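Side-chain contacts in COPII coat assembly protein SEC16 (Saccharomyces cerevisiae, PDB 3MZK), which helps initiate assembly of the COPII coat that forms transport vesicles at the endoplasmic reticulum, takes part in cargo selection, and is also involved in autophagy: residues F219-L222 and I223-F227; E250-K253 and S254-A258. All coordinates share one frame; numbering follows the deposited sequence.

Contact 1 (F219-L222 and I223-F227); sequences FLLL and IFQVF
Phe-219 and Ile-223 meet because their first torsions swing them together: the phenyl ring stands opposite the backbone N of its own residue (chi1 -152°), while CG1 of Ile-223 turns back beside its N (chi1 -62°). The end of the isoleucine, CD1, then comes to 3.7 Å from CE2 of the Phe-219 ring, approaching it at a slant. The same two residues share the helical bond from Ile-223 N to Phe-219 O, 3.1 Å. One step on, Leu-220 and Phe-224 lie side by side and point the same way, with CE2 of Phe-224 4.1 Å from Leu-220 CB and as far from the leucine's CD2. All of this belongs to helix 214-226 of the α-solenoid (ACE1) part of SEC16, within its Sec23-binding domain. Phe-219, Leu-222, Ile-223 and Val-226 touch helix 252-261 of the same chain, while Leu-220 and Phe-224 pack on Leu-158 and Leu-184 of the second subunit, where Phe-219 also touches Gln-162. Toward helix 191-203 the pair changes to Leu-221 and Gln-225. The glutamine bends at its second torsion (chi2 -53°), which brings the amide back across the leucine, NE2 3.3 Å from CD1 of Leu-221 and CG 3.8 Å from the same methyl. Its OE1 takes a weak hydrogen bond from Asn-230 ND2, just beyond the helix end. An alanine in place of Gln-225 removes the bent chain and amide, which would probably uncover one flank of the Leu-221 methyl and leave Asn-230 ND2 without that acceptor. A looser contact follows, Leu-222 CG lying 4.2 Å from Val-226 CG2, and the backbones of these two residues share the bond from Val-226 N to Leu-222 O.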
# COMPACT_ATOMS: atom_id res chain seq x y z
N PHE B 219 -12.35 27.03 5.93
CA PHE B 219 -12.87 25.77 6.42
C PHE B 219 -12.87 24.72 5.31
O PHE B 219 -12.32 23.64 5.47
CB PHE B 219 -14.27 25.96 7.01
CG PHE B 219 -14.63 24.97 8.08
CD1 PHE B 219 -15.46 25.34 9.13
CD2 PHE B 219 -14.15 23.68 8.04
CE1 PHE B 219 -15.79 24.44 10.12
CE2 PHE B 219 -14.48 22.76 9.03
CZ PHE B 219 -15.31 23.15 10.07
N LEU B 220 -13.48 25.06 4.17
CA LEU B 220 -13.53 24.15 3.03
C LEU B 220 -12.13 23.73 2.59
O LEU B 220 -11.87 22.55 2.34
CB LEU B 220 -14.27 24.78 1.85
CG LEU B 220 -15.79 24.87 1.95
CD1 LEU B 220 -16.35 25.58 0.72
CD2 LEU B 220 -16.40 23.49 2.10
N LEU B 221 -11.24 24.71 2.50
CA LEU B 221 -9.87 24.46 2.09
C LEU B 221 -9.23 23.39 2.96
O LEU B 221 -8.62 22.45 2.46
CB LEU B 221 -9.05 25.74 2.14
CG LEU B 221 -7.56 25.59 1.82
CD1 LEU B 221 -7.36 24.91 0.48
CD2 LEU B 221 -6.89 26.95 1.83
N LEU B 222 -9.38 23.54 4.27
CA LEU B 222 -8.76 22.62 5.21
C LEU B 222 -9.30 21.20 5.09
O LEU B 222 -8.53 20.24 5.05
CB LEU B 222 -8.91 23.11 6.65
CG LEU B 222 -8.26 22.17 7.66
CD1 LEU B 222 -7.21 22.89 8.46
CD2 LEU B 222 -9.31 21.55 8.57
N ILE B 223 -10.62 21.07 5.05
CA ILE B 223 -11.26 19.76 4.90
C ILE B 223 -10.76 19.00 3.67
O ILE B 223 -10.48 17.81 3.75
CB ILE B 223 -12.79 19.89 4.79
CG1 ILE B 223 -13.35 20.51 6.07
CG2 ILE B 223 -13.42 18.54 4.56
CD1 ILE B 223 -14.85 20.66 6.06
N PHE B 224 -10.65 19.70 2.55
CA PHE B 224 -10.20 19.09 1.31
C PHE B 224 -8.70 18.79 1.33
O PHE B 224 -8.24 17.85 0.69
CB PHE B 224 -10.56 19.96 0.10
CG PHE B 224 -12.04 20.10 -0.11
CD1 PHE B 224 -12.87 18.99 -0.03
CD2 PHE B 224 -12.60 21.33 -0.38
CE1 PHE B 224 -14.24 19.11 -0.22
CE2 PHE B 224 -13.97 21.47 -0.56
CZ PHE B 224 -14.79 20.35 -0.48
N GLN B 225 -7.94 19.60 2.07
CA GLN B 225 -6.50 19.37 2.19
C GLN B 225 -6.23 18.11 3.00
O GLN B 225 -5.36 17.31 2.64
CB GLN B 225 -5.81 20.56 2.85
CG GLN B 225 -5.77 21.80 2.00
CD GLN B 225 -5.17 21.54 0.64
OE1 GLN B 225 -4.32 20.66 0.48
NE2 GLN B 225 -5.62 22.29 -0.36
N VAL B 226 -6.97 17.93 4.08
CA VAL B 226 -6.74 16.82 5.00
C VAL B 226 -6.89 15.48 4.29
O VAL B 226 -6.05 14.59 4.44
CB VAL B 226 -7.69 16.88 6.21
CG1 VAL B 226 -7.62 15.59 7.02
CG2 VAL B 226 -7.38 18.10 7.08
N PHE B 227 -7.96 15.32 3.52
CA PHE B 227 -8.25 14.05 2.89
C PHE B 227 -7.49 13.87 1.57
O PHE B 227 -7.88 13.09 0.71
CB PHE B 227 -9.75 13.87 2.69
CG PHE B 227 -10.51 13.76 3.98
CD1 PHE B 227 -10.61 12.55 4.64
CD2 PHE B 227 -11.12 14.87 4.53
CE1 PHE B 227 -11.31 12.44 5.83
CE2 PHE B 227 -11.83 14.78 5.72
CZ PHE B 227 -11.92 13.56 6.37

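Contact 2 (E250-K253 and S254-A258); sequences ENWK and SIVAA
Asn-251 gives its carbonyl oxygen to Ser-254 and Ile-255 at the start of helix 252-261, where it occupies the N-cap position, the single residue between this helix and helix 242-250. The turn lies within the α-solenoid of the SEC16 central domain, a largely helical stack. The firm backbone bond here comes from Ile-255 N, 3.2 Å from Asn-251 O. A second donor is the hydroxyl of Ser-254: with chi1 at 55°, OG sits between its own N and carbonyl carbon and reaches back to Asn-251 O at 3.1 Å, tilted 23° out of the carbonyl plane. Ser-254 N adds a weak third bond, bent to 120° at the hydrogen. Three donors thus gather on one oxygen, and they include the hydroxyl of a buried serine. The asparagine side chain does no capping; its ND2 is spent on Trp-247 O in the last turn of helix 242-250, so the side chain folds back on the preceding helix. Further in, the regular pattern takes over. Trp-252 O receives Val-256 N at 3.1 Å, Lys-253 O receives Ala-257 N, and Ser-254 O receives Ala-258 N at 2.9 Å. Ala-257 O in turn accepts from Ser-120 OG. The ammonium of Lys-253, NZ, at the end of an extended chain, makes a salt bridge to Asp-99 OD2, while CG of the same lysine lies over one face of the Trp-252 indole, 3.5 Å above its plane and displaced toward the rim. Toward helices 275-290 and 294-303 the chemistry turns apolar, and Val-256 comes up to the indole at its edge, CG2 lying 4.3 Å from CE3 of Trp-252 and near the ring plane.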
# COMPACT_ATOMS: atom_id res chain seq x y z
N GLU B 250 -9.48 29.72 17.35
CA GLU B 250 -10.76 30.07 17.96
C GLU B 250 -11.85 29.05 17.64
O GLU B 250 -12.77 28.86 18.43
CB GLU B 250 -11.19 31.48 17.54
N ASN B 251 -11.73 28.38 16.50
CA ASN B 251 -12.74 27.42 16.07
C ASN B 251 -12.25 25.98 15.95
O ASN B 251 -12.83 25.19 15.21
CB ASN B 251 -13.36 27.85 14.73
CG ASN B 251 -14.09 29.16 14.83
OD1 ASN B 251 -15.30 29.20 15.09
ND2 ASN B 251 -13.37 30.26 14.63
N TRP B 252 -11.19 25.64 16.68
CA TRP B 252 -10.57 24.33 16.55
C TRP B 252 -11.55 23.19 16.80
O TRP B 252 -11.45 22.12 16.20
CB TRP B 252 -9.37 24.19 17.48
CG TRP B 252 -9.72 24.09 18.94
CD1 TRP B 252 -9.88 25.12 19.82
CD2 TRP B 252 -9.94 22.89 19.69
NE1 TRP B 252 -10.19 24.64 21.06
CE2 TRP B 252 -10.23 23.27 21.01
CE3 TRP B 252 -9.92 21.53 19.37
CZ2 TRP B 252 -10.51 22.35 22.01
CZ3 TRP B 252 -10.20 20.61 20.37
CH2 TRP B 252 -10.48 21.02 21.67
N LYS B 253 -12.51 23.42 17.70
CA LYS B 253 -13.46 22.38 18.05
C LYS B 253 -14.31 21.91 16.86
O LYS B 253 -14.45 20.72 16.62
CB LYS B 253 -14.35 22.83 19.21
CG LYS B 253 -13.77 22.52 20.56
CD LYS B 253 -14.73 22.91 21.66
CE LYS B 253 -14.16 22.66 23.03
NZ LYS B 253 -15.09 23.15 24.07
N SER B 254 -14.89 22.87 16.13
CA SER B 254 -15.74 22.55 14.99
C SER B 254 -14.92 22.05 13.80
O SER B 254 -15.41 21.28 12.98
CB SER B 254 -16.58 23.76 14.58
OG SER B 254 -15.76 24.89 14.35
N ILE B 255 -13.67 22.51 13.72
CA ILE B 255 -12.77 22.09 12.65
C ILE B 255 -12.46 20.59 12.75
O ILE B 255 -12.69 19.83 11.82
CB ILE B 255 -11.46 22.88 12.67
CG1 ILE B 255 -11.72 24.36 12.43
CG2 ILE B 255 -10.49 22.33 11.64
CD1 ILE B 255 -10.47 25.21 12.41
N VAL B 256 -11.93 20.18 13.89
CA VAL B 256 -11.64 18.78 14.13
C VAL B 256 -12.90 17.94 13.97
O VAL B 256 -12.87 16.86 13.39
CB VAL B 256 -11.01 18.57 15.52
CG1 VAL B 256 -10.76 17.09 15.78
CG2 VAL B 256 -9.71 19.34 15.62
N ALA B 257 -14.02 18.45 14.48
CA ALA B 257 -15.30 17.74 14.41
C ALA B 257 -15.72 17.49 12.96
O ALA B 257 -16.25 16.43 12.64
CB ALA B 257 -16.38 18.50 15.16
N ALA B 258 -15.47 18.47 12.10
CA ALA B 258 -15.77 18.33 10.68
C ALA B 258 -14.95 17.21 10.06
O ALA B 258 -15.48 16.39 9.30
CB ALA B 258 -15.53 19.64 9.95

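In the fold
Contact 1 lies near the end of helix 214-226 and contact 2 at the start of helix 252-261, their centres about 12 Å apart, and the two helices pack directly on each other: Leu-222 CD2 approaches Ile-255 CG2 to 3.4 Å, and the Phe-219 ring reaches Ala-258 and the backbone of Ser-254. Contact 1 is the more fully buried and mostly hydrocarbon, lying between neighbouring helices and the second subunit. Contact 2 is only partly buried, with Asn-251, Trp-252 and Lys-253 partly exposed, and it relies more on polar groups at its helix start. Helix 275-290 touches both, through Phe-280 against Leu-222 and Ile-255.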